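PDB 5E9T: glycosyltransferase Gtf1 from Streptococcus gordonii, which is a glycosyltransferase of the GT-B type that carries an extended beta-sheet domain and is found in complex with the stabilizing protein Gtf2. Local coordinates for residues V84-E93 against Y104-C115. The protein carries 1 engineered substitution. Sequence-based numbering, arbitrary orientation.
Sequences VLAQVAGQPE and YFYPQDDQFITC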
# COMPACT_ATOMS: atom_id res chain seq x y z
N VAL A 84 35.22 21.91 -14.14
CA VAL A 84 34.41 20.92 -14.85
C VAL A 84 35.24 20.25 -15.93
O VAL A 84 35.27 19.02 -16.05
CB VAL A 84 33.15 21.58 -15.44
CG1 VAL A 84 32.34 20.55 -16.21
CG2 VAL A 84 32.32 22.21 -14.33
N LEU A 85 35.95 21.05 -16.73
CA LEU A 85 36.79 20.49 -17.79
C LEU A 85 37.93 19.66 -17.21
O LEU A 85 38.34 18.66 -17.83
CB LEU A 85 37.34 21.61 -18.67
CG LEU A 85 36.37 22.19 -19.70
CD1 LEU A 85 36.91 23.50 -20.22
CD2 LEU A 85 36.16 21.20 -20.84
N ALA A 86 38.46 20.05 -16.05
CA ALA A 86 39.56 19.32 -15.45
C ALA A 86 39.19 17.87 -15.15
O ALA A 86 40.05 16.98 -15.21
CB ALA A 86 40.02 20.02 -14.16
N GLN A 87 37.93 17.61 -14.81
CA GLN A 87 37.48 16.29 -14.42
C GLN A 87 36.80 15.51 -15.55
O GLN A 87 36.26 14.43 -15.30
CB GLN A 87 36.58 16.39 -13.19
CG GLN A 87 37.27 17.05 -11.99
CD GLN A 87 38.53 16.31 -11.50
OE1 GLN A 87 39.49 16.11 -12.24
NE2 GLN A 87 38.52 15.91 -10.23
N VAL A 88 36.78 16.04 -16.77
CA VAL A 88 36.40 15.27 -17.95
C VAL A 88 37.67 14.89 -18.69
O VAL A 88 38.51 15.75 -18.98
CB VAL A 88 35.44 16.05 -18.86
CG1 VAL A 88 34.83 15.13 -19.90
CG2 VAL A 88 34.36 16.73 -18.04
N ALA A 89 37.81 13.60 -19.01
CA ALA A 89 39.03 13.12 -19.64
C ALA A 89 39.08 13.54 -21.10
O ALA A 89 38.06 13.58 -21.80
CB ALA A 89 39.12 11.60 -19.53
N GLY A 90 40.29 13.83 -21.57
CA GLY A 90 40.51 14.34 -22.91
C GLY A 90 40.62 15.85 -22.92
O GLY A 90 40.50 16.53 -21.90
N GLN A 91 40.87 16.38 -24.12
CA GLN A 91 40.79 17.82 -24.31
C GLN A 91 39.83 18.13 -25.44
O GLN A 91 39.86 17.46 -26.48
CB GLN A 91 42.18 18.42 -24.62
CG GLN A 91 43.16 18.38 -23.45
CD GLN A 91 42.90 19.47 -22.44
OE1 GLN A 91 42.49 19.20 -21.31
NE2 GLN A 91 43.16 20.71 -22.82
N PRO A 92 38.97 19.14 -25.28
CA PRO A 92 37.99 19.43 -26.33
C PRO A 92 38.62 20.16 -27.51
O PRO A 92 39.47 21.03 -27.34
CB PRO A 92 36.96 20.31 -25.61
CG PRO A 92 37.74 20.98 -24.54
CD PRO A 92 38.81 20.01 -24.11
N GLU A 93 38.18 19.79 -28.71
CA GLU A 93 38.65 20.45 -29.92
C GLU A 93 38.13 21.87 -30.00
O GLU A 93 38.88 22.82 -30.26
CB GLU A 93 38.21 19.66 -31.15
CG GLU A 93 39.31 19.41 -32.16
CD GLU A 93 39.64 17.94 -32.28
OE1 GLU A 93 39.10 17.28 -33.19
OE2 GLU A 93 40.42 17.44 -31.45
N TYR A 104 31.23 22.06 -24.94
CA TYR A 104 32.58 21.63 -25.28
C TYR A 104 32.49 20.32 -26.04
O TYR A 104 31.80 19.40 -25.62
CB TYR A 104 33.44 21.45 -24.03
CG TYR A 104 33.80 22.73 -23.32
CD1 TYR A 104 34.74 23.59 -23.85
CD2 TYR A 104 33.20 23.07 -22.11
CE1 TYR A 104 35.08 24.76 -23.20
CE2 TYR A 104 33.53 24.24 -21.46
CZ TYR A 104 34.47 25.08 -22.01
OH TYR A 104 34.80 26.25 -21.36
N PHE A 105 33.20 20.24 -27.16
CA PHE A 105 33.07 19.12 -28.09
C PHE A 105 34.32 18.24 -28.05
O PHE A 105 35.44 18.74 -28.00
CB PHE A 105 32.83 19.63 -29.51
CG PHE A 105 31.50 20.28 -29.70
CD1 PHE A 105 31.26 21.56 -29.23
CD2 PHE A 105 30.48 19.61 -30.36
CE1 PHE A 105 30.03 22.16 -29.41
CE2 PHE A 105 29.24 20.20 -30.54
CZ PHE A 105 29.02 21.48 -30.07
N TYR A 106 34.09 16.93 -28.09
CA TYR A 106 35.16 15.93 -28.10
C TYR A 106 34.93 15.00 -29.29
O TYR A 106 34.51 13.85 -29.12
CB TYR A 106 35.19 15.14 -26.79
CG TYR A 106 35.46 15.95 -25.54
CD1 TYR A 106 34.47 16.73 -24.96
CD2 TYR A 106 36.71 15.92 -24.93
CE1 TYR A 106 34.72 17.47 -23.81
CE2 TYR A 106 36.97 16.65 -23.79
CZ TYR A 106 35.97 17.43 -23.23
OH TYR A 106 36.24 18.16 -22.09
N PRO A 107 35.22 15.47 -30.51
CA PRO A 107 34.88 14.66 -31.69
C PRO A 107 35.62 13.35 -31.76
O PRO A 107 35.11 12.40 -32.37
CB PRO A 107 35.25 15.58 -32.87
CG PRO A 107 35.53 16.93 -32.28
CD PRO A 107 35.95 16.70 -30.86
N GLN A 108 36.80 13.27 -31.15
CA GLN A 108 37.58 12.04 -31.19
C GLN A 108 36.76 10.85 -30.69
O GLN A 108 36.85 9.75 -31.24
CB GLN A 108 38.87 12.19 -30.38
CG GLN A 108 38.72 12.89 -29.02
CD GLN A 108 38.75 14.41 -29.13
OE1 GLN A 108 38.65 14.97 -30.21
NE2 GLN A 108 38.90 15.07 -27.99
N ASP A 109 35.98 11.06 -29.63
CA ASP A 109 35.11 10.02 -29.09
C ASP A 109 33.64 10.15 -29.49
O ASP A 109 32.87 9.25 -29.16
CB ASP A 109 35.23 10.01 -27.57
CG ASP A 109 36.66 10.21 -27.11
OD1 ASP A 109 37.54 9.46 -27.59
OD2 ASP A 109 36.90 11.11 -26.28
N ASP A 110 33.25 11.20 -30.20
CA ASP A 110 31.84 11.50 -30.48
C ASP A 110 31.05 11.71 -29.19
O ASP A 110 30.02 11.07 -28.94
CB ASP A 110 31.20 10.41 -31.35
CG ASP A 110 29.89 10.86 -31.98
OD1 ASP A 110 29.51 12.04 -31.80
OD2 ASP A 110 29.24 10.04 -32.66
N GLN A 111 31.54 12.62 -28.35
CA GLN A 111 30.86 13.01 -27.12
C GLN A 111 31.07 14.51 -26.90
O GLN A 111 32.11 15.06 -27.28
CB GLN A 111 31.38 12.22 -25.90
CG GLN A 111 32.78 12.62 -25.45
CD GLN A 111 33.31 11.75 -24.32
OE1 GLN A 111 33.10 10.54 -24.30
NE2 GLN A 111 34.00 12.38 -23.36
N PHE A 112 30.08 15.16 -26.30
CA PHE A 112 30.26 16.55 -25.89
C PHE A 112 29.58 16.78 -24.55
O PHE A 112 28.76 15.97 -24.10
CB PHE A 112 29.74 17.54 -26.96
CG PHE A 112 28.25 17.51 -27.17
CD1 PHE A 112 27.68 16.64 -28.09
CD2 PHE A 112 27.42 18.40 -26.50
CE1 PHE A 112 26.31 16.63 -28.30
CE2 PHE A 112 26.05 18.40 -26.72
CZ PHE A 112 25.49 17.51 -27.62
N ILE A 113 29.96 17.88 -23.90
CA ILE A 113 29.40 18.27 -22.62
C ILE A 113 28.81 19.66 -22.75
O ILE A 113 29.41 20.54 -23.38
CB ILE A 113 30.44 18.20 -21.48
CG1 ILE A 113 31.54 19.25 -21.67
CG2 ILE A 113 31.04 16.81 -21.38
CD1 ILE A 113 32.26 19.60 -20.38
N THR A 114 27.63 19.86 -22.16
CA THR A 114 26.90 21.12 -22.25
C THR A 114 26.84 21.73 -20.86
O THR A 114 26.12 21.24 -19.99
CB THR A 114 25.50 20.88 -22.82
OG1 THR A 114 25.60 20.28 -24.11
CG2 THR A 114 24.77 22.17 -22.94
N CYS A 115 27.58 22.82 -20.66
CA CYS A 115 27.62 23.50 -19.38
C CYS A 115 26.62 24.65 -19.38
O CYS A 115 26.56 25.43 -20.33
CB CYS A 115 29.02 24.03 -19.08
SG CYS A 115 30.35 22.83 -19.28
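Leu85, Pro92 and the rings of Tyr104 and Tyr106 form the apolar centre of this contact. Leu85 CD1 sits over one face of the Tyr104 ring, 3.7 Å from its centroid and displaced toward the rim, a CH-pi contact in which the leucine chain crosses the tyrosine at roughly a right angle. With CG beside the backbone N (chi1 -78°), the leucine brings its other methyl, CD2, between the two tyrosines and within 4.2 Å of Ile113 CD1. Pro92 lies side by side with both aromatic residues: its CB stands over a face of the Tyr106 ring, 4.0 Å from the centroid, and is also 4.0 Å from Tyr104 CB. The carbonyl carbon of Gly90 meets the Tyr106 edge near the ring plane, so 90-92 wraps this ring from edge to face. Farther in, Val88 CG2 and Val84 CG1 each approach Ile113 CD1 to 4.3 Å, and Val84 also reaches the sulfur of Cys115.

Two weak, bent hydrogen bonds lie at the polar margin: Glu93 N to Phe105 O (3.0 Å, 134°) and, from the poorly ordered Gln108, NE2 to Gln91 O (3.0 Å, 129°). Glu93 CB rests against the Pro107 ring.

Beneath these contacts, paired backbone bonds between Tyr104 and Ile113 and between Tyr106 and Gln111, the latter pair with one weak member, Gln111 N to Tyr106 O, join the two strands that present the side chains, with Asp110 and Gln111 forming a G1 bulge opposite Tyr106. Gln111 OE1 is hydrogen-bonded to Lys174 of the Gtf2 chain, and Arg171 of that chain packs on Ala89. The whole is the end of helix 81-86 and its following loop laid on a bulged antiparallel beta hairpin of the extended beta-sheet, one side of which meets the Gtf2 chain.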